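Local coordinates for gram-positive cocci surface proteins LPxTG domain-containing protein (Streptococcus pneumoniae, PDB 3NZ3) that probably serves as a cell-wall-anchored surface adhesin of the pneumococcus, the part in this crystal being its mucin-binding domain, at residues A[16-21]-A[60-65]; A[22-27]-A[101-106]; A[45-50]-A[92-97]; A[76-81]-A[105-110]. One frame throughout, in Å; residues are numbered along the deposited sequence.

Contact 1 (A[16-21]-A[60-65]); sequences STETKT and VTYGEW
Lys20 sets the end of its aliphatic chain over one face of the Trp65 indole, and the contact is carried by packing, with no hydrogen bond between 16-21 and 60-65. Lys20 CG touches the rim atom Trp65 CZ3 at 3.7 Å; CE stands over the face, 4.1 Å from the centroid of the six-membered ring and displaced toward its rim. The chain stays extended through chi4 (177°), which sets NZ 5.0 Å from the same centroid, a cation-pi contact 23° off the normal. A long, flexible lysine suits this place because its methylenes can pack on an indole while its ammonium reaches the carbonyl of Ser96.

Van der Waals contact with Glu18 adds to this: Glu18 O lies 3.7 Å from Trp65 CZ3 and Glu18 CD 3.8 Å from Trp65 CH2, the carboxylate turned 62° from the indole plane. Its OE1 also approaches Tyr62 CE1 at 3.7 Å, but the charge is answered by a salt bridge to Arg49, which itself makes a cation-pi contact with Tyr62.

Arg49 belongs to strand 39-53. Side chains of strands 14-30 and 60-62, and Trp65 beyond, thus meet across this middle strand on the surface of the elongated, Ig-like all-beta domain.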
loop_
_atom_site.group_PDB
_atom_site.type_symbol
_atom_site.label_atom_id
_atom_site.label_comp_id
_atom_site.label_asym_id
_atom_site.label_seq_id
_atom_site.Cartn_x
_atom_site.Cartn_y
_atom_site.Cartn_z
ATOM N N SER A 16 -2.340 16.151 -21.119
ATOM C CA SER A 16 -1.274 15.709 -20.233
ATOM C C SER A 16 -1.863 14.667 -19.302
ATOM O O SER A 16 -3.075 14.401 -19.342
ATOM C CB SER A 16 -0.691 16.888 -19.443
ATOM O OG SER A 16 -1.687 17.549 -18.682
ATOM N N THR A 17 -1.013 14.088 -18.463
ATOM C CA THR A 17 -1.424 13.043 -17.544
ATOM C C THR A 17 -1.033 13.433 -16.130
ATOM O O THR A 17 0.081 13.910 -15.897
ATOM C CB THR A 17 -0.768 11.699 -17.924
ATOM O OG1 THR A 17 -0.977 11.455 -19.316
ATOM C CG2 THR A 17 -1.332 10.542 -17.113
ATOM N N GLU A 18 -1.962 13.250 -15.194
ATOM C CA GLU A 18 -1.657 13.389 -13.776
ATOM C C GLU A 18 -1.520 11.998 -13.169
ATOM O O GLU A 18 -2.313 11.103 -13.468
ATOM C CB GLU A 18 -2.750 14.176 -13.044
ATOM C CG GLU A 18 -2.405 14.507 -11.587
ATOM C CD GLU A 18 -3.515 15.251 -10.843
ATOM O OE1 GLU A 18 -4.542 15.606 -11.474
ATOM O OE2 GLU A 18 -3.347 15.478 -9.622
ATOM N N THR A 19 -0.504 11.817 -12.330
ATOM C CA THR A 19 -0.334 10.557 -11.603
ATOM C C THR A 19 -0.109 10.813 -10.128
ATOM O O THR A 19 0.445 11.847 -9.740
ATOM C CB THR A 19 0.850 9.717 -12.129
ATOM O OG1 THR A 19 2.059 10.474 -12.016
ATOM C CG2 THR A 19 0.628 9.304 -13.586
ATOM N N LYS A 20 -0.547 9.864 -9.309
ATOM C CA LYS A 20 -0.254 9.892 -7.884
ATOM C C LYS A 20 -0.054 8.474 -7.367
ATOM O O LYS A 20 -0.612 7.525 -7.915
ATOM C CB LYS A 20 -1.353 10.619 -7.102
ATOM C CG LYS A 20 -2.703 9.954 -7.090
ATOM C CD LYS A 20 -3.632 10.760 -6.181
ATOM C CE LYS A 20 -5.001 10.146 -6.091
ATOM N NZ LYS A 20 -5.853 10.931 -5.139
ATOM N N THR A 21 0.753 8.344 -6.321
ATOM C CA THR A 21 1.097 7.040 -5.761
ATOM C C THR A 21 0.487 6.907 -4.369
ATOM O O THR A 21 0.589 7.816 -3.536
ATOM C CB THR A 21 2.623 6.818 -5.732
ATOM O OG1 THR A 21 3.152 7.010 -7.050
ATOM C CG2 THR A 21 2.974 5.401 -5.253
ATOM N N VAL A 60 -10.280 23.461 -18.148
ATOM C CA VAL A 60 -9.586 22.200 -17.877
ATOM C C VAL A 60 -10.596 21.104 -17.538
ATOM O O VAL A 60 -11.444 21.288 -16.662
ATOM C CB VAL A 60 -8.556 22.346 -16.720
ATOM C CG1 VAL A 60 -7.938 20.994 -16.353
ATOM C CG2 VAL A 60 -7.466 23.330 -17.083
ATOM N N THR A 61 -10.519 19.978 -18.246
ATOM C CA THR A 61 -11.351 18.819 -17.924
ATOM C C THR A 61 -10.477 17.610 -17.570
ATOM O O THR A 61 -9.421 17.398 -18.174
ATOM C CB THR A 61 -12.370 18.460 -19.044
ATOM O OG1 THR A 61 -11.681 18.010 -20.219
ATOM C CG2 THR A 61 -13.246 19.664 -19.403
ATOM N N TYR A 62 -10.922 16.845 -16.575
ATOM C CA TYR A 62 -10.196 15.668 -16.099
ATOM C C TYR A 62 -10.966 14.387 -16.365
ATOM O O TYR A 62 -12.185 14.329 -16.184
ATOM C CB TYR A 62 -9.939 15.771 -14.597
ATOM C CG TYR A 62 -8.917 16.799 -14.204
ATOM C CD1 TYR A 62 -7.556 16.537 -14.332
ATOM C CD2 TYR A 62 -9.307 18.037 -13.687
ATOM C CE1 TYR A 62 -6.607 17.483 -13.968
ATOM C CE2 TYR A 62 -8.357 18.992 -13.315
ATOM C CZ TYR A 62 -7.012 18.704 -13.461
ATOM O OH TYR A 62 -6.059 19.633 -13.098
ATOM N N GLY A 63 -10.245 13.348 -16.770
ATOM C CA GLY A 63 -10.843 12.033 -16.922
ATOM C C GLY A 63 -10.896 11.318 -15.582
ATOM O O GLY A 63 -10.434 11.840 -14.568
ATOM N N GLU A 64 -11.451 10.113 -15.584
ATOM C CA GLU A 64 -11.487 9.283 -14.385
ATOM C C GLU A 64 -10.085 8.753 -14.076
ATOM O O GLU A 64 -9.273 8.574 -14.984
ATOM C CB GLU A 64 -12.454 8.110 -14.577
ATOM C CG GLU A 64 -13.917 8.509 -14.743
ATOM C CD GLU A 64 -14.437 9.312 -13.566
ATOM O OE1 GLU A 64 -14.244 8.887 -12.413
ATOM O OE2 GLU A 64 -15.029 10.381 -13.796
ATOM N N TRP A 65 -9.815 8.501 -12.799
ATOM C CA TRP A 65 -8.568 7.865 -12.375
ATOM C C TRP A 65 -8.614 6.356 -12.625
ATOM O O TRP A 65 -9.683 5.739 -12.571
ATOM C CB TRP A 65 -8.341 8.065 -10.878
ATOM C CG TRP A 65 -7.997 9.443 -10.431
ATOM C CD1 TRP A 65 -8.867 10.402 -9.960
ATOM C CD2 TRP A 65 -6.684 10.008 -10.334
ATOM N NE1 TRP A 65 -8.167 11.530 -9.604
ATOM C CE2 TRP A 65 -6.829 11.315 -9.821
ATOM C CE3 TRP A 65 -5.395 9.538 -10.646
ATOM C CZ2 TRP A 65 -5.731 12.169 -9.616
ATOM C CZ3 TRP A 65 -4.308 10.380 -10.439
ATOM C CH2 TRP A 65 -4.485 11.686 -9.934
#

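Contact 2 (A[22-27]-A[101-106]). With SO4 (sulfate ion), chain C.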
loop_
_atom_site.group_PDB
_atom_site.type_symbol
_atom_site.label_atom_id
_atom_site.label_comp_id
_atom_site.label_asym_id
_atom_site.label_seq_id
_atom_site.Cartn_x
_atom_site.Cartn_y
_atom_site.Cartn_z
ATOM N N ILE A 22 -0.173 5.773 -4.151
ATOM C CA ILE A 22 -0.760 5.417 -2.864
ATOM C C ILE A 22 -0.098 4.117 -2.420
ATOM O O ILE A 22 -0.049 3.149 -3.185
ATOM C CB ILE A 22 -2.298 5.254 -2.966
ATOM C CG1 ILE A 22 -2.918 6.506 -3.608
ATOM C CG2 ILE A 22 -2.909 5.018 -1.584
ATOM C CD1 ILE A 22 -4.310 6.307 -4.146
ATOM N N THR A 23 0.418 4.106 -1.193
ATOM C CA THR A 23 1.307 3.032 -0.753
ATOM C C THR A 23 0.846 2.365 0.549
ATOM O O THR A 23 0.417 3.038 1.496
ATOM C CB THR A 23 2.758 3.558 -0.586
ATOM O OG1 THR A 23 3.161 4.256 -1.772
ATOM C CG2 THR A 23 3.741 2.413 -0.332
ATOM N N ARG A 24 0.924 1.036 0.575
ATOM C CA ARG A 24 0.768 0.288 1.810
ATOM C C ARG A 24 2.107 -0.289 2.249
ATOM O O ARG A 24 2.812 -0.943 1.467
ATOM C CB ARG A 24 -0.264 -0.834 1.672
ATOM C CG ARG A 24 -0.448 -1.645 2.965
ATOM C CD ARG A 24 -1.670 -2.556 2.900
ATOM N NE ARG A 24 -1.452 -3.719 2.041
ATOM C CZ ARG A 24 -2.360 -4.663 1.808
ATOM N NH1 ARG A 24 -3.564 -4.596 2.374
ATOM N NH2 ARG A 24 -2.062 -5.682 1.011
ATOM N N ILE A 25 2.448 -0.043 3.506
ATOM C CA ILE A 25 3.638 -0.641 4.100
ATOM C C ILE A 25 3.237 -1.641 5.173
ATOM O O ILE A 25 2.389 -1.353 6.035
ATOM C CB ILE A 25 4.589 0.426 4.684
ATOM C CG1 ILE A 25 5.022 1.402 3.578
ATOM C CG2 ILE A 25 5.815 -0.235 5.332
ATOM C CD1 ILE A 25 5.739 2.653 4.074
ATOM N N ILE A 26 3.845 -2.823 5.119
ATOM C CA ILE A 26 3.647 -3.815 6.160
ATOM C C ILE A 26 4.939 -3.929 6.965
ATOM O O ILE A 26 6.017 -4.126 6.393
ATOM C CB ILE A 26 3.230 -5.190 5.584
ATOM C CG1 ILE A 26 2.108 -5.011 4.554
ATOM C CG2 ILE A 26 2.801 -6.143 6.717
ATOM C CD1 ILE A 26 1.830 -6.239 3.703
ATOM N N HIS A 27 4.820 -3.763 8.278
ATOM C CA HIS A 27 5.938 -3.947 9.204
ATOM C C HIS A 27 5.772 -5.270 9.933
ATOM O O HIS A 27 4.644 -5.725 10.163
ATOM C CB HIS A 27 5.995 -2.839 10.256
ATOM C CG HIS A 27 6.056 -1.453 9.695
ATOM N ND1 HIS A 27 7.175 -0.950 9.066
ATOM C CD2 HIS A 27 5.142 -0.452 9.699
ATOM C CE1 HIS A 27 6.945 0.298 8.698
ATOM N NE2 HIS A 27 5.720 0.625 9.071
ATOM N N LYS A 101 -1.500 3.309 3.758
ATOM C CA LYS A 101 -1.768 2.442 4.900
ATOM C C LYS A 101 -0.475 1.851 5.447
ATOM O O LYS A 101 0.496 1.646 4.710
ATOM C CB LYS A 101 -2.741 1.312 4.530
ATOM C CG LYS A 101 -4.157 1.747 4.183
ATOM C CD LYS A 101 -5.010 2.010 5.420
ATOM C CE LYS A 101 -6.457 2.311 5.037
ATOM N NZ LYS A 101 -7.115 1.195 4.270
ATOM N N GLU A 102 -0.474 1.604 6.753
ATOM C CA GLU A 102 0.595 0.884 7.419
ATOM C C GLU A 102 -0.043 -0.221 8.245
ATOM O O GLU A 102 -1.022 0.012 8.960
ATOM C CB GLU A 102 1.425 1.816 8.300
ATOM C CG GLU A 102 2.377 2.714 7.528
ATOM C CD GLU A 102 3.142 3.679 8.418
ATOM O OE1 GLU A 102 3.461 3.316 9.573
ATOM O OE2 GLU A 102 3.428 4.804 7.954
ATOM N N ILE A 103 0.486 -1.430 8.106
ATOM C CA ILE A 103 0.009 -2.580 8.862
ATOM C C ILE A 103 1.202 -3.168 9.611
ATOM O O ILE A 103 2.294 -3.292 9.052
ATOM C CB ILE A 103 -0.655 -3.628 7.931
ATOM C CG1 ILE A 103 -1.915 -3.032 7.282
ATOM C CG2 ILE A 103 -1.000 -4.917 8.692
ATOM C CD1 ILE A 103 -2.567 -3.909 6.241
ATOM N N THR A 104 0.997 -3.499 10.882
ATOM C CA THR A 104 2.039 -4.129 11.686
ATOM C C THR A 104 1.622 -5.546 12.048
ATOM O O THR A 104 0.579 -5.769 12.672
ATOM C CB THR A 104 2.359 -3.305 12.952
ATOM O OG1 THR A 104 2.855 -2.015 12.570
ATOM C CG2 THR A 104 3.409 -4.008 13.813
ATOM N N VAL A 105 2.428 -6.503 11.609
ATOM C CA VAL A 105 2.259 -7.899 11.964
ATOM C C VAL A 105 3.168 -8.158 13.165
ATOM O O VAL A 105 4.349 -7.801 13.141
ATOM C CB VAL A 105 2.639 -8.823 10.774
ATOM C CG1 VAL A 105 2.537 -10.296 11.153
ATOM C CG2 VAL A 105 1.759 -8.517 9.551
ATOM N N ARG A 106 2.616 -8.769 14.213
ATOM C CA ARG A 106 3.354 -8.967 15.466
ATOM C C ARG A 106 3.639 -10.431 15.775
ATOM O O ARG A 106 2.736 -11.277 15.740
ATOM C CB ARG A 106 2.620 -8.302 16.636
ATOM C CG ARG A 106 2.717 -6.791 16.619
ATOM C CD ARG A 106 1.866 -6.132 17.683
ATOM N NE ARG A 106 2.042 -4.679 17.650
ATOM C CZ ARG A 106 1.295 -3.842 16.929
ATOM N NH1 ARG A 106 0.309 -4.300 16.169
ATOM N NH2 ARG A 106 1.541 -2.537 16.967
HETATM S S SO4 C . -9.593 3.712 2.977
HETATM O O1 SO4 C . -8.636 4.690 2.470
HETATM O O2 SO4 C . -9.290 2.400 2.414
HETATM O O3 SO4 C . -9.499 3.654 4.433
HETATM O O4 SO4 C . -10.950 4.088 2.596
#
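Ile25 and His27 grip Lys101, Ile103 and Val105 in parallel pairing, whereas the other neighbours in this sheet are antiparallel. Five backbone hydrogen bonds join the strands, whose directions differ by only 17°. Ile25 and His27 each use both N-H and C=O, as parallel pairing requires: Ile25 N donates to Lys101 O at 2.8 Å and Ile25 O accepts from Ile103 N.

The face bearing Arg24, Ile26 and Ile103 packs on Val89 of strand 88-94, with Trp70 and Val73 of strand 68-74 also against it; strand 101-107 is the sheet's outer strand in this chain. Branched aliphatic groups suit the extended backbone: Ile26 CG2 meets Val105 CG2 at 3.8 Å, and Ile103 CD1 lies 3.7 Å from Arg24 CD. Arg24 CG is anti to the backbone N (chi1 180°); the residue is buried, its guanidinium bonded to Gln43 and the Glu90 carbonyl.

Lys101 NZ donates to O2 of a sulfate, probably from the crystallisation liquor, at 3.1 Å; Ser99 N also binds the ion.

On the other face Ile25 CG2, from the same strand, sits over His27 toward the ring's rim. Glu102 OE1 lies in the ring plane, 3.5 Å from His27 NE2, without a hydrogen bond. With Asp40 bonded to ND1, these carboxylates may favour protonated His27.

Contact 3 (A[45-50]-A[92-97]); sequences VTLSRT and QEVTSD
Leu47 and Val94 join the two sheets of this all-beta, Ig-like mucin-binding domain: Leu47 is on strand 39-53 of the mixed four-stranded sheet, Val94 at the end of strand 88-94 in the antiparallel pair. Here the backbones are too far apart for pairing, with even the nearest CA atoms, those of Leu47 and Ser96, 7.0 Å apart, and no hydrogen bond links the segments. Apolar side chains fill the interval instead.

Val94, buried, points CB toward the other sheet. Its CG1 is anti to the backbone N (chi1 -178°) and meets Val45 CG1 tip to tip at 4.0 Å. Valine fits such a strand position because its branch at CB gives a short, broad apolar surface, and Trp70 of strand 68-74 packs against both valines.

Leu47, also buried, is longer by one carbon and reaches past the strand end to the turn that follows. Its CD1 comes within 4.5 Å of Val94 CG1, but its closer neighbours are backbone atoms of the turn. The residues after the strand form an ST turn, Asp97 N donating to Thr95 OG1 at 3.3 Å, a natural role for a threonine hydroxyl. The methyl that lies against it, Leu47 CD1, is 3.4 Å from both Thr95 C and Ser96 N.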
loop_
_atom_site.group_PDB
_atom_site.type_symbol
_atom_site.label_atom_id
_atom_site.label_comp_id
_atom_site.label_asym_id
_atom_site.label_seq_id
_atom_site.Cartn_x
_atom_site.Cartn_y
_atom_site.Cartn_z
ATOM N N VAL A 45 1.175 1.881 -5.422
ATOM C CA VAL A 45 0.282 1.816 -6.570
ATOM C C VAL A 45 0.166 3.212 -7.174
ATOM O O VAL A 45 -0.160 4.170 -6.476
ATOM C CB VAL A 45 -1.089 1.215 -6.189
ATOM C CG1 VAL A 45 -2.137 1.473 -7.278
ATOM C CG2 VAL A 45 -0.948 -0.300 -5.919
ATOM N N THR A 46 0.447 3.316 -8.471
ATOM C CA THR A 46 0.460 4.604 -9.157
ATOM C C THR A 46 -0.722 4.722 -10.110
ATOM O O THR A 46 -0.776 4.059 -11.150
ATOM C CB THR A 46 1.820 4.847 -9.869
ATOM O OG1 THR A 46 2.857 4.860 -8.882
ATOM C CG2 THR A 46 1.841 6.185 -10.627
ATOM N N LEU A 47 -1.675 5.566 -9.725
ATOM C CA LEU A 47 -2.884 5.798 -10.510
ATOM C C LEU A 47 -2.692 6.995 -11.425
ATOM O O LEU A 47 -1.812 7.826 -11.187
ATOM C CB LEU A 47 -4.086 6.024 -9.587
ATOM C CG LEU A 47 -4.317 4.937 -8.530
ATOM C CD1 LEU A 47 -5.528 5.271 -7.708
ATOM C CD2 LEU A 47 -4.470 3.556 -9.169
ATOM N N SER A 48 -3.510 7.080 -12.472
ATOM C CA SER A 48 -3.391 8.165 -13.439
ATOM C C SER A 48 -4.744 8.640 -13.951
ATOM O O SER A 48 -5.728 7.903 -13.927
ATOM C CB SER A 48 -2.528 7.744 -14.630
ATOM O OG SER A 48 -3.263 6.899 -15.506
ATOM N N ARG A 49 -4.772 9.881 -14.421
ATOM C CA ARG A 49 -5.934 10.402 -15.141
ATOM C C ARG A 49 -5.478 11.391 -16.209
ATOM O O ARG A 49 -4.412 12.005 -16.079
ATOM C CB ARG A 49 -6.941 11.047 -14.177
ATOM C CG ARG A 49 -6.443 12.330 -13.509
ATOM C CD ARG A 49 -7.560 13.036 -12.754
ATOM N NE ARG A 49 -7.052 14.185 -12.003
ATOM C CZ ARG A 49 -7.805 15.012 -11.278
ATOM N NH1 ARG A 49 -9.116 14.827 -11.195
ATOM N NH2 ARG A 49 -7.242 16.027 -10.634
ATOM N N THR A 50 -6.271 11.525 -17.271
ATOM C CA THR A 50 -5.948 12.463 -18.340
ATOM C C THR A 50 -6.416 13.864 -17.957
ATOM O O THR A 50 -7.443 14.026 -17.293
ATOM C CB THR A 50 -6.555 12.023 -19.695
ATOM O OG1 THR A 50 -6.249 10.647 -19.913
ATOM C CG2 THR A 50 -5.959 12.816 -20.840
ATOM N N GLN A 92 -6.107 -5.552 -1.261
ATOM C CA GLN A 92 -7.054 -4.446 -1.116
ATOM C C GLN A 92 -7.117 -3.600 -2.384
ATOM O O GLN A 92 -6.077 -3.230 -2.931
ATOM C CB GLN A 92 -6.676 -3.556 0.075
ATOM C CG GLN A 92 -7.756 -2.531 0.458
ATOM C CD GLN A 92 -7.190 -1.268 1.088
ATOM O OE1 GLN A 92 -6.736 -1.277 2.234
ATOM N NE2 GLN A 92 -7.230 -0.165 0.339
ATOM N N GLU A 93 -8.334 -3.291 -2.835
ATOM C CA GLU A 93 -8.534 -2.372 -3.963
ATOM C C GLU A 93 -8.021 -0.978 -3.603
ATOM O O GLU A 93 -8.226 -0.495 -2.485
ATOM C CB GLU A 93 -10.013 -2.289 -4.368
ATOM C CG GLU A 93 -10.245 -1.564 -5.711
ATOM C CD GLU A 93 -11.698 -1.137 -5.952
ATOM O OE1 GLU A 93 -12.476 -1.016 -4.981
ATOM O OE2 GLU A 93 -12.044 -0.901 -7.129
ATOM N N VAL A 94 -7.341 -0.354 -4.558
ATOM C CA VAL A 94 -6.806 0.989 -4.397
ATOM C C VAL A 94 -7.479 1.894 -5.436
ATOM O O VAL A 94 -7.475 1.600 -6.637
ATOM C CB VAL A 94 -5.254 1.020 -4.562
ATOM C CG1 VAL A 94 -4.700 2.426 -4.344
ATOM C CG2 VAL A 94 -4.581 0.058 -3.585
ATOM N N THR A 95 -8.092 2.971 -4.961
ATOM C CA THR A 95 -8.713 3.957 -5.850
ATOM C C THR A 95 -8.111 5.311 -5.523
ATOM O O THR A 95 -7.353 5.431 -4.561
ATOM C CB THR A 95 -10.249 4.029 -5.672
ATOM O OG1 THR A 95 -10.561 4.641 -4.412
ATOM C CG2 THR A 95 -10.894 2.651 -5.766
ATOM N N SER A 96 -8.452 6.334 -6.302
ATOM C CA SER A 96 -7.915 7.674 -6.064
ATOM C C SER A 96 -8.322 8.255 -4.706
ATOM O O SER A 96 -7.701 9.198 -4.227
ATOM C CB SER A 96 -8.315 8.632 -7.186
ATOM O OG SER A 96 -9.727 8.732 -7.294
ATOM N N ASP A 97 -9.351 7.678 -4.091
ATOM C CA ASP A 97 -9.809 8.113 -2.774
ATOM C C ASP A 97 -9.087 7.405 -1.621
ATOM O O ASP A 97 -9.193 7.833 -0.467
ATOM C CB ASP A 97 -11.326 7.933 -2.648
ATOM C CG ASP A 97 -12.102 8.791 -3.644
ATOM O OD1 ASP A 97 -11.782 9.992 -3.791
ATOM O OD2 ASP A 97 -13.025 8.249 -4.286
#

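Contact 4 (A[76-81]-A[105-110])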
loop_
_atom_site.group_PDB
_atom_site.type_symbol
_atom_site.label_atom_id
_atom_site.label_comp_id
_atom_site.label_asym_id
_atom_site.label_seq_id
_atom_site.Cartn_x
_atom_site.Cartn_y
_atom_site.Cartn_z
ATOM N N GLY A 76 5.382 -14.768 6.809
ATOM C CA GLY A 76 6.173 -16.002 6.931
ATOM C C GLY A 76 6.434 -16.398 8.374
ATOM O O GLY A 76 6.316 -15.570 9.279
ATOM N N LYS A 77 6.770 -17.670 8.589
ATOM C CA LYS A 77 7.170 -18.146 9.913
ATOM C C LYS A 77 8.592 -17.671 10.189
ATOM O O LYS A 77 9.412 -17.570 9.272
ATOM C CB LYS A 77 7.122 -19.681 10.004
ATOM C CG LYS A 77 5.831 -20.337 9.533
ATOM C CD LYS A 77 4.686 -20.142 10.515
ATOM C CE LYS A 77 3.520 -21.060 10.173
ATOM N NZ LYS A 77 3.046 -20.881 8.765
ATOM N N ILE A 78 8.874 -17.367 11.451
ATOM C CA ILE A 78 10.221 -16.986 11.872
ATOM C C ILE A 78 10.658 -17.890 13.018
ATOM O O ILE A 78 9.916 -18.083 13.984
ATOM C CB ILE A 78 10.292 -15.509 12.315
ATOM C CG1 ILE A 78 9.698 -14.596 11.234
ATOM C CG2 ILE A 78 11.739 -15.100 12.630
ATOM C CD1 ILE A 78 9.532 -13.167 11.673
ATOM N N ASP A 79 11.863 -18.448 12.901
ATOM C CA ASP A 79 12.414 -19.307 13.945
ATOM C C ASP A 79 12.508 -18.537 15.261
ATOM O O ASP A 79 12.819 -17.343 15.265
ATOM C CB ASP A 79 13.784 -19.849 13.531
ATOM C CG ASP A 79 14.080 -21.212 14.138
ATOM O OD1 ASP A 79 14.458 -21.275 15.327
ATOM O OD2 ASP A 79 13.938 -22.219 13.414
ATOM N N LYS A 80 12.207 -19.231 16.362
ATOM C CA LYS A 80 12.213 -18.686 17.734
ATOM C C LYS A 80 10.901 -17.986 18.109
ATOM O O LYS A 80 10.716 -17.566 19.254
ATOM C CB LYS A 80 13.427 -17.766 18.005
ATOM C CG LYS A 80 14.796 -18.355 17.619
ATOM C CD LYS A 80 15.353 -19.298 18.663
ATOM C CE LYS A 80 16.708 -19.845 18.222
ATOM N NZ LYS A 80 17.123 -21.002 19.065
ATOM N N TYR A 81 9.990 -17.886 17.145
ATOM C CA TYR A 81 8.729 -17.176 17.336
ATOM C C TYR A 81 7.504 -18.065 17.144
ATOM O O TYR A 81 7.521 -19.002 16.339
ATOM C CB TYR A 81 8.642 -15.978 16.382
ATOM C CG TYR A 81 9.457 -14.778 16.820
ATOM C CD1 TYR A 81 10.745 -14.560 16.322
ATOM C CD2 TYR A 81 8.942 -13.865 17.730
ATOM C CE1 TYR A 81 11.492 -13.453 16.728
ATOM C CE2 TYR A 81 9.672 -12.761 18.137
ATOM C CZ TYR A 81 10.943 -12.564 17.639
ATOM O OH TYR A 81 11.660 -11.468 18.055
ATOM N N VAL A 105 2.428 -6.503 11.609
ATOM C CA VAL A 105 2.259 -7.899 11.964
ATOM C C VAL A 105 3.168 -8.158 13.165
ATOM O O VAL A 105 4.349 -7.801 13.141
ATOM C CB VAL A 105 2.639 -8.823 10.774
ATOM C CG1 VAL A 105 2.537 -10.296 11.153
ATOM C CG2 VAL A 105 1.759 -8.517 9.551
ATOM N N ARG A 106 2.616 -8.769 14.213
ATOM C CA ARG A 106 3.354 -8.967 15.466
ATOM C C ARG A 106 3.639 -10.431 15.775
ATOM O O ARG A 106 2.736 -11.277 15.740
ATOM C CB ARG A 106 2.620 -8.302 16.636
ATOM C CG ARG A 106 2.717 -6.791 16.619
ATOM C CD ARG A 106 1.866 -6.132 17.683
ATOM N NE ARG A 106 2.042 -4.679 17.650
ATOM C CZ ARG A 106 1.295 -3.842 16.929
ATOM N NH1 ARG A 106 0.309 -4.300 16.169
ATOM N NH2 ARG A 106 1.541 -2.537 16.967
ATOM N N TYR A 107 4.909 -10.709 16.077
ATOM C CA TYR A 107 5.370 -12.041 16.453
ATOM C C TYR A 107 5.758 -12.050 17.924
ATOM O O TYR A 107 6.460 -11.150 18.411
ATOM C CB TYR A 107 6.591 -12.467 15.630
ATOM C CG TYR A 107 6.367 -12.621 14.140
ATOM C CD1 TYR A 107 6.258 -11.504 13.311
ATOM C CD2 TYR A 107 6.310 -13.885 13.552
ATOM C CE1 TYR A 107 6.067 -11.643 11.929
ATOM C CE2 TYR A 107 6.126 -14.035 12.178
ATOM C CZ TYR A 107 6.005 -12.905 11.374
ATOM O OH TYR A 107 5.824 -13.042 10.015
ATOM N N ASP A 108 5.307 -13.074 18.632
ATOM C CA ASP A 108 5.675 -13.235 20.028
ATOM C C ASP A 108 6.614 -14.432 20.127
ATOM O O ASP A 108 6.375 -15.462 19.498
ATOM C CB ASP A 108 4.421 -13.442 20.875
ATOM C CG ASP A 108 4.603 -12.996 22.322
ATOM O OD1 ASP A 108 5.637 -12.372 22.654
ATOM O OD2 ASP A 108 3.694 -13.276 23.129
ATOM N N ARG A 109 7.694 -14.283 20.892
ATOM C CA ARG A 109 8.660 -15.367 21.068
ATOM C C ARG A 109 8.001 -16.606 21.671
ATOM O O ARG A 109 7.006 -16.497 22.392
ATOM C CB ARG A 109 9.856 -14.910 21.919
ATOM C CG ARG A 109 9.509 -14.441 23.326
ATOM C CD ARG A 109 10.773 -14.092 24.116
ATOM N NE ARG A 109 10.538 -14.206 25.555
ATOM C CZ ARG A 109 11.476 -14.098 26.494
ATOM N NH1 ARG A 109 12.738 -13.859 26.166
ATOM N NH2 ARG A 109 11.145 -14.224 27.771
ATOM N N LEU A 110 8.558 -17.775 21.365
ATOM C CA LEU A 110 8.061 -19.045 21.890
ATOM C C LEU A 110 7.964 -19.034 23.415
ATOM O O LEU A 110 8.748 -18.358 24.093
ATOM C CB LEU A 110 8.944 -20.207 21.420
ATOM C CG LEU A 110 8.883 -20.591 19.939
ATOM C CD1 LEU A 110 9.924 -21.655 19.617
ATOM C CD2 LEU A 110 7.481 -21.066 19.537
#
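With chi1 at -64°, Tyr107 CG lies anti to its own carbonyl carbon, and Ile78 CG1 takes the same setting; chi2 of 171° then extends Ile78 to CD1, which stands over the centre of the tyrosine ring. The methyl is 3.5 Å from the Tyr107 ring centroid and 12° off its normal, a CH-pi contact. An isoleucine suits the spot because its slender end can sit over the ring.

At the far end of the same ring the phenol hydroxyl of Tyr107 donates to Gly76 O at 2.7 Å. The oxygen lies in the ring plane, at its edge, so Tyr107 is held over one face and at its tip together.

Tyr81 crosses Tyr107 at about a right angle, its CD2 3.4 Å from Tyr107 CB; Asp108 C, also 3.4 Å from Tyr81 CD2, lies at the ring's edge. Ile78 to Tyr81 form a type II turn, with Lys80 at a positive phi. Beyond it Tyr81 bridges Arg109, and Leu110 N donates to Lys80 O at 3.0 Å.

Both tyrosines pack with their rings and hydrogen-bond through their hydroxyls, Tyr107 as donor to Gly76 O, Tyr81 with Asp30, and this irregular loop is tied to the end of strand 101-107 by directed bonds as well as by apolar contact.

In the fold
Strand 14-30 runs through contacts 1 and 2, whose first segments follow directly in sequence, and strand 101-107 through contacts 2 and 4, which share Val105 and Arg106. Contact 2, nearest the chain centre, is backbone pairing within one sheet; contact 3, also partly buried, is apolar packing between sheets. Contacts 1 and 4 are surface contacts on opposite sides of the chain's centre, their centres about 43 Å apart, and both rely on aromatic rings: cation-pi and CH-pi from a lysine without hydrogen bonds in one, CH-pi from an isoleucine with hydrogen bonds in the other. Contacts 1 and 3 touch through Lys20 and Ser96, contacts 2 and 3 through the backbone bond between Ile22 and Val45.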